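Local coordinates for protein (atp-binding domain of protein MJ0577) (Methanocaldococcus jannaschii, PDB 1MJH) that binds ATP, with manganese as cofactor, as a homodimeric member of the universal stress protein A family, at residues V36-V41 / N83-I88; L9-F14 / I124-H129. One frame throughout, in Å; residues are numbered along the deposited sequence.

In the fold
Both contacts are buried and both reach the one parallel sheet of this universal stress protein. Contact 1 packs strand 35-43 against helix 66-95, with apolar side chains meeting between strand and helix. Contact 2 lies nearer the centre of the chain and joins strands 7-11 and 123-127 edge to edge. It combines a backbone hydrogen bond with apolar packing. Strands 35-43 and 7-11 are themselves neighbours, and Leu39 O lies 2.8 Å from Thr12 N, probably a hydrogen bond. Both contacts touch the same ATP. Residues 36-41 hold the adenine edge; residues 9-14 and 124-129 hold the ribose, and 9-14 also pack on the base.

Contact 1: residues V36-V41 / N83-I88; sequences VILLHV and NKMENI. With ATP (adenosine-5'-triphosphate), chain F.
Met85 reaches the strand with its terminal methyl, CE, which lies 3.5 Å from Leu38 O. Its chain is bent at chi2 (-73°) and again at chi3 (-90°). The second bend sets CE beside the strand backbone, 3.7 Å from His40 N. The sulfur SD meets Leu38 CG and also His40 CB, the latter at 3.8 Å. The side chains of Leu38 and Met85 lie alongside each other and run opposite ways. Leu38 CG is anti to the backbone N (chi1 167°). Its CD1 meets the branch methyl CG2 of Ile88 at 3.8 Å, and its CD2 packs on Met85 O. The side chains of Leu38 and Ile88 cross obliquely.

Beyond the helix contact, the strand binds adenine through its backbone. Val41 N donates to ATP N1 at 3.0 Å, and ATP N6 donates to Val41 O at 2.9 Å. This pair of bonds reads the edge of the base without using a side chain.

Residues 83-88 of helix 66-95 run nearly antiparallel to residues 36-41, and the helix covers the face that carries Leu38. Leu39 points away from it, and its side chain touches Ile112 and Ile115 of helix 108-118. Strands 7-11 and 98-106 flank strand 35-43 in the sheet.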
loop_
_atom_site.group_PDB
_atom_site.type_symbol
_atom_site.label_atom_id
_atom_site.label_comp_id
_atom_site.label_asym_id
_atom_site.label_seq_id
_atom_site.Cartn_x
_atom_site.Cartn_y
_atom_site.Cartn_z
ATOM N N VAL B 36 12.915 6.716 -9.756
ATOM C CA VAL B 36 12.656 6.693 -8.310
ATOM C C VAL B 36 13.009 8.035 -7.710
ATOM O O VAL B 36 14.132 8.564 -7.907
ATOM C CB VAL B 36 13.423 5.572 -7.570
ATOM C CG1 VAL B 36 13.177 5.670 -6.059
ATOM C CG2 VAL B 36 12.962 4.236 -8.107
ATOM N N ILE B 37 12.132 8.623 -6.893
ATOM C CA ILE B 37 12.412 9.748 -6.049
ATOM C C ILE B 37 12.882 9.187 -4.692
ATOM O O ILE B 37 12.054 8.562 -4.045
ATOM C CB ILE B 37 11.218 10.697 -5.818
ATOM C CG1 ILE B 37 10.550 11.093 -7.116
ATOM C CG2 ILE B 37 11.682 11.934 -5.032
ATOM C CD1 ILE B 37 11.462 11.568 -8.249
ATOM N N LEU B 38 14.195 9.311 -4.401
ATOM C CA LEU B 38 14.676 8.698 -3.149
ATOM C C LEU B 38 14.777 9.752 -2.099
ATOM O O LEU B 38 15.480 10.781 -2.273
ATOM C CB LEU B 38 16.065 8.071 -3.502
ATOM C CG LEU B 38 16.867 7.672 -2.255
ATOM C CD1 LEU B 38 16.227 6.408 -1.625
ATOM C CD2 LEU B 38 18.304 7.281 -2.646
ATOM N N LEU B 39 13.972 9.605 -1.049
ATOM C CA LEU B 39 13.837 10.693 -0.083
ATOM C C LEU B 39 14.163 10.352 1.348
ATOM O O LEU B 39 13.647 9.353 1.824
ATOM C CB LEU B 39 12.338 11.144 -0.179
ATOM C CG LEU B 39 11.933 12.146 0.890
ATOM C CD1 LEU B 39 12.675 13.486 0.761
ATOM C CD2 LEU B 39 10.415 12.431 0.739
ATOM N N HIS B 40 14.999 11.145 2.028
ATOM C CA HIS B 40 15.187 11.040 3.460
ATOM C C HIS B 40 14.875 12.378 4.126
ATOM O O HIS B 40 15.295 13.426 3.576
ATOM C CB HIS B 40 16.629 10.569 3.839
ATOM C CG HIS B 40 16.767 10.503 5.331
ATOM N ND1 HIS B 40 17.522 11.305 6.138
ATOM C CD2 HIS B 40 16.198 9.671 6.196
ATOM C CE1 HIS B 40 17.394 10.940 7.416
ATOM N NE2 HIS B 40 16.556 9.909 7.487
ATOM N N VAL B 41 14.077 12.306 5.186
ATOM C CA VAL B 41 13.726 13.522 5.923
ATOM C C VAL B 41 14.472 13.510 7.240
ATOM O O VAL B 41 14.273 12.686 8.140
ATOM C CB VAL B 41 12.220 13.655 6.251
ATOM C CG1 VAL B 41 11.870 14.952 6.987
ATOM C CG2 VAL B 41 11.459 13.612 4.942
ATOM N N ASN B 83 26.020 9.162 2.894
ATOM C CA ASN B 83 26.638 7.893 2.474
ATOM C C ASN B 83 25.594 6.785 2.316
ATOM O O ASN B 83 25.616 5.989 1.390
ATOM C CB ASN B 83 27.710 7.380 3.457
ATOM C CG ASN B 83 28.318 6.089 2.895
ATOM O OD1 ASN B 83 28.895 6.120 1.805
ATOM N ND2 ASN B 83 28.219 4.937 3.560
ATOM N N LYS B 84 24.607 6.760 3.225
ATOM C CA LYS B 84 23.545 5.753 3.070
ATOM C C LYS B 84 22.788 5.974 1.790
ATOM O O LYS B 84 22.456 5.032 1.066
ATOM C CB LYS B 84 22.631 5.743 4.307
ATOM C CG LYS B 84 23.273 5.059 5.508
ATOM C CD LYS B 84 22.559 5.289 6.820
ATOM C CE LYS B 84 23.241 6.417 7.610
ATOM N NZ LYS B 84 22.518 6.673 8.878
ATOM N N MET B 85 22.429 7.226 1.458
ATOM C CA MET B 85 21.675 7.505 0.252
ATOM C C MET B 85 22.446 7.148 -1.010
ATOM O O MET B 85 21.865 6.674 -1.989
ATOM C CB MET B 85 21.268 8.988 0.272
ATOM C CG MET B 85 20.219 9.391 1.307
ATOM S SD MET B 85 18.491 8.857 0.984
ATOM C CE MET B 85 18.004 10.351 0.053
ATOM N N GLU B 86 23.779 7.383 -0.996
ATOM C CA GLU B 86 24.564 7.016 -2.185
ATOM C C GLU B 86 24.558 5.536 -2.489
ATOM O O GLU B 86 24.481 5.119 -3.655
ATOM C CB GLU B 86 26.019 7.495 -1.955
ATOM C CG GLU B 86 26.199 8.995 -2.042
ATOM C CD GLU B 86 25.722 9.628 -3.330
ATOM O OE1 GLU B 86 25.867 9.040 -4.425
ATOM O OE2 GLU B 86 25.164 10.754 -3.339
ATOM N N ASN B 87 24.659 4.654 -1.483
ATOM C CA ASN B 87 24.627 3.221 -1.664
ATOM C C ASN B 87 23.247 2.830 -2.253
ATOM O O ASN B 87 23.184 2.009 -3.149
ATOM C CB ASN B 87 24.842 2.475 -0.342
ATOM C CG ASN B 87 26.323 2.330 0.027
ATOM O OD1 ASN B 87 27.159 2.189 -0.878
ATOM N ND2 ASN B 87 26.608 2.390 1.319
ATOM N N ILE B 88 22.153 3.411 -1.729
ATOM C CA ILE B 88 20.839 3.048 -2.311
ATOM C C ILE B 88 20.660 3.534 -3.750
ATOM O O ILE B 88 20.132 2.885 -4.634
ATOM C CB ILE B 88 19.710 3.690 -1.454
ATOM C CG1 ILE B 88 19.809 3.133 -0.019
ATOM C CG2 ILE B 88 18.376 3.345 -2.100
ATOM C CD1 ILE B 88 18.983 3.986 0.953
HETATM P PG ATP F . 7.253 5.993 14.880
HETATM O O1G ATP F . 5.811 6.355 14.789
HETATM O O2G ATP F . 8.013 6.940 14.134
HETATM O O3G ATP F . 7.731 5.882 16.265
HETATM P PB ATP F . 8.297 3.705 13.335
HETATM O O1B ATP F . 8.347 2.298 13.755
HETATM O O2B ATP F . 9.638 4.299 13.355
HETATM O O3B ATP F . 7.277 4.495 14.236
HETATM P PA ATP F . 7.568 4.925 10.713
HETATM O O1A ATP F . 6.170 5.241 10.556
HETATM O O2A ATP F . 8.465 5.992 10.997
HETATM O O3A ATP F . 7.673 3.761 11.868
HETATM O "O5'" ATP F . 8.268 4.151 9.532
HETATM C "C5'" ATP F . 7.428 3.747 8.421
HETATM C "C4'" ATP F . 8.133 4.072 7.117
HETATM O "O4'" ATP F . 8.109 5.547 6.964
HETATM C "C3'" ATP F . 9.611 3.731 7.016
HETATM O "O3'" ATP F . 9.848 2.351 6.703
HETATM C "C2'" ATP F . 10.045 4.705 5.893
HETATM O "O2'" ATP F . 9.644 4.160 4.620
HETATM C "C1'" ATP F . 9.223 5.967 6.262
HETATM N N9 ATP F . 9.971 6.942 7.044
HETATM C C8 ATP F . 9.998 7.130 8.382
HETATM N N7 ATP F . 10.723 8.164 8.764
HETATM C C5 ATP F . 11.228 8.638 7.648
HETATM C C6 ATP F . 12.071 9.716 7.432
HETATM N N6 ATP F . 12.528 10.443 8.452
HETATM N N1 ATP F . 12.412 9.969 6.173
HETATM C C2 ATP F . 11.919 9.226 5.128
HETATM N N3 ATP F . 11.093 8.170 5.237
HETATM C C4 ATP F . 10.834 7.948 6.546
#

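Contact 2: residues L9-F14 / I124-H129; sequences LYPTDF and IIMGSH. With ATP (adenosine-5'-triphosphate), chain F.
Ile124 has CG2 anti to the backbone N (CG1 at chi1 -57°), and this methyl meets Pro11 CD at 4.0 Å. Met126 CB lies 3.9 Å from Pro11 CG, and the two side chains cross at about a right angle. Met126 CG stands between the backbone N and the carbonyl carbon (chi1 68°), and the chain bends at chi3, with CE ending on the ribose at ATP O4'. Tyr10 turns the edge of its ring to Ile125 O, with CD1 3.4 Å away; its hydroxyl bonds to Ala18 O.

The strands pair in parallel, and Ile125 N donates to Leu9 O at 2.9 Å, nearly straight along the carbonyl. ATP sits at the C-terminal ends of these strands, as in the Rossmann-like alpha/beta fold of the HUP group, to which universal stress proteins belong. ATP O2' donates to Pro11 O at 2.7 Å and also accepts from Gly127 N. ATP O3' donates to His129 O at 2.8 Å.

Asp13 packs CB on the purine, 3.5 Å from ATP C5, while OD1 bonds to Ser15 OG. An alanine here would probably leave that hydroxyl without its mate and open a gap beside ATP C8 and C3'. Ser128 OG and His129 ND1 share a hydrogen bond in the plane of the imidazole.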
loop_
_atom_site.group_PDB
_atom_site.type_symbol
_atom_site.label_atom_id
_atom_site.label_comp_id
_atom_site.label_asym_id
_atom_site.label_seq_id
_atom_site.Cartn_x
_atom_site.Cartn_y
_atom_site.Cartn_z
ATOM N N LEU B 9 7.855 7.119 -5.412
ATOM C CA LEU B 9 8.460 7.835 -4.276
ATOM C C LEU B 9 8.891 6.764 -3.274
ATOM O O LEU B 9 8.031 5.962 -2.880
ATOM C CB LEU B 9 7.551 8.821 -3.537
ATOM C CG LEU B 9 8.078 9.496 -2.260
ATOM C CD1 LEU B 9 9.342 10.334 -2.577
ATOM C CD2 LEU B 9 7.058 10.418 -1.596
ATOM N N TYR B 10 10.169 6.743 -2.858
ATOM C CA TYR B 10 10.625 5.762 -1.897
ATOM C C TYR B 10 11.270 6.536 -0.755
ATOM O O TYR B 10 12.412 7.032 -0.870
ATOM C CB TYR B 10 11.667 4.789 -2.516
ATOM C CG TYR B 10 12.408 3.958 -1.505
ATOM C CD1 TYR B 10 11.699 3.246 -0.526
ATOM C CD2 TYR B 10 13.795 3.867 -1.506
ATOM C CE1 TYR B 10 12.365 2.471 0.405
ATOM C CE2 TYR B 10 14.463 3.091 -0.568
ATOM C CZ TYR B 10 13.747 2.410 0.373
ATOM O OH TYR B 10 14.385 1.632 1.338
ATOM N N PRO B 11 10.508 6.809 0.281
ATOM C CA PRO B 11 11.006 7.528 1.446
ATOM C C PRO B 11 11.643 6.511 2.401
ATOM O O PRO B 11 11.021 5.508 2.732
ATOM C CB PRO B 11 9.740 8.105 2.071
ATOM C CG PRO B 11 8.608 7.191 1.674
ATOM C CD PRO B 11 9.073 6.442 0.452
ATOM N N THR B 12 12.893 6.776 2.773
ATOM C CA THR B 12 13.567 5.830 3.663
ATOM C C THR B 12 14.127 6.506 4.894
ATOM O O THR B 12 14.611 7.646 4.807
ATOM C CB THR B 12 14.730 5.122 2.895
ATOM O OG1 THR B 12 15.370 4.281 3.863
ATOM C CG2 THR B 12 15.770 6.099 2.377
ATOM N N ASP B 13 14.035 5.848 6.044
ATOM C CA ASP B 13 14.645 6.284 7.282
ATOM C C ASP B 13 15.826 5.377 7.619
ATOM O O ASP B 13 16.344 5.421 8.736
ATOM C CB ASP B 13 13.591 6.218 8.429
ATOM C CG ASP B 13 12.992 4.826 8.553
ATOM O OD1 ASP B 13 13.374 3.932 7.752
ATOM O OD2 ASP B 13 12.089 4.603 9.403
ATOM N N PHE B 14 16.276 4.600 6.644
ATOM C CA PHE B 14 17.410 3.669 6.794
ATOM C C PHE B 14 17.130 2.574 7.803
ATOM O O PHE B 14 18.087 1.902 8.275
ATOM C CB PHE B 14 18.763 4.360 7.073
ATOM C CG PHE B 14 18.922 5.608 6.222
ATOM C CD1 PHE B 14 18.909 5.516 4.849
ATOM C CD2 PHE B 14 19.016 6.856 6.809
ATOM C CE1 PHE B 14 19.018 6.631 4.021
ATOM C CE2 PHE B 14 19.113 7.996 6.015
ATOM C CZ PHE B 14 19.120 7.851 4.633
ATOM N N ILE B 124 3.684 5.547 -3.786
ATOM C CA ILE B 124 4.654 5.682 -2.716
ATOM C C ILE B 124 4.917 4.263 -2.186
ATOM O O ILE B 124 3.925 3.585 -1.899
ATOM C CB ILE B 124 4.074 6.508 -1.552
ATOM C CG1 ILE B 124 3.641 7.912 -2.138
ATOM C CG2 ILE B 124 5.203 6.738 -0.572
ATOM C CD1 ILE B 124 3.057 8.779 -1.062
ATOM N N ILE B 125 6.164 3.822 -2.119
ATOM C CA ILE B 125 6.451 2.448 -1.590
ATOM C C ILE B 125 7.236 2.645 -0.272
ATOM O O ILE B 125 8.309 3.249 -0.273
ATOM C CB ILE B 125 7.264 1.672 -2.627
ATOM C CG1 ILE B 125 6.421 1.393 -3.886
ATOM C CG2 ILE B 125 7.663 0.310 -1.997
ATOM C CD1 ILE B 125 7.160 0.603 -4.971
ATOM N N MET B 126 6.715 2.173 0.862
ATOM C CA MET B 126 7.348 2.510 2.171
ATOM C C MET B 126 7.185 1.344 3.130
ATOM O O MET B 126 6.320 0.492 2.894
ATOM C CB MET B 126 6.810 3.873 2.738
ATOM C CG MET B 126 5.301 3.785 3.158
ATOM S SD MET B 126 4.481 5.489 3.359
ATOM C CE MET B 126 5.624 6.113 4.610
ATOM N N GLY B 127 7.952 1.385 4.244
ATOM C CA GLY B 127 7.750 0.299 5.222
ATOM C C GLY B 127 6.549 0.587 6.106
ATOM O O GLY B 127 6.061 1.714 6.223
ATOM N N SER B 128 6.066 -0.491 6.785
ATOM C CA SER B 128 5.021 -0.314 7.792
ATOM C C SER B 128 5.572 0.291 9.088
ATOM O O SER B 128 4.835 0.910 9.874
ATOM C CB SER B 128 4.374 -1.651 8.134
ATOM O OG SER B 128 5.354 -2.534 8.690
ATOM N N HIS B 129 6.868 0.068 9.359
ATOM C CA HIS B 129 7.538 0.513 10.577
ATOM C C HIS B 129 8.934 1.003 10.202
ATOM O O HIS B 129 9.288 0.990 9.035
ATOM C CB HIS B 129 7.702 -0.664 11.604
ATOM C CG HIS B 129 6.390 -1.221 12.094
ATOM N ND1 HIS B 129 5.521 -2.000 11.366
ATOM C CD2 HIS B 129 5.815 -1.070 13.328
ATOM C CE1 HIS B 129 4.468 -2.293 12.109
ATOM N NE2 HIS B 129 4.614 -1.733 13.331
HETATM P PG ATP F . 7.253 5.993 14.880
HETATM O O1G ATP F . 5.811 6.355 14.789
HETATM O O2G ATP F . 8.013 6.940 14.134
HETATM O O3G ATP F . 7.731 5.882 16.265
HETATM P PB ATP F . 8.297 3.705 13.335
HETATM O O1B ATP F . 8.347 2.298 13.755
HETATM O O2B ATP F . 9.638 4.299 13.355
HETATM O O3B ATP F . 7.277 4.495 14.236
HETATM P PA ATP F . 7.568 4.925 10.713
HETATM O O1A ATP F . 6.170 5.241 10.556
HETATM O O2A ATP F . 8.465 5.992 10.997
HETATM O O3A ATP F . 7.673 3.761 11.868
HETATM O "O5'" ATP F . 8.268 4.151 9.532
HETATM C "C5'" ATP F . 7.428 3.747 8.421
HETATM C "C4'" ATP F . 8.133 4.072 7.117
HETATM O "O4'" ATP F . 8.109 5.547 6.964
HETATM C "C3'" ATP F . 9.611 3.731 7.016
HETATM O "O3'" ATP F . 9.848 2.351 6.703
HETATM C "C2'" ATP F . 10.045 4.705 5.893
HETATM O "O2'" ATP F . 9.644 4.160 4.620
HETATM C "C1'" ATP F . 9.223 5.967 6.262
HETATM N N9 ATP F . 9.971 6.942 7.044
HETATM C C8 ATP F . 9.998 7.130 8.382
HETATM N N7 ATP F . 10.723 8.164 8.764
HETATM C C5 ATP F . 11.228 8.638 7.648
HETATM C C6 ATP F . 12.071 9.716 7.432
HETATM N N6 ATP F . 12.528 10.443 8.452
HETATM N N1 ATP F . 12.412 9.969 6.173
HETATM C C2 ATP F . 11.919 9.226 5.128
HETATM N N3 ATP F . 11.093 8.170 5.237
HETATM C C4 ATP F . 10.834 7.948 6.546
#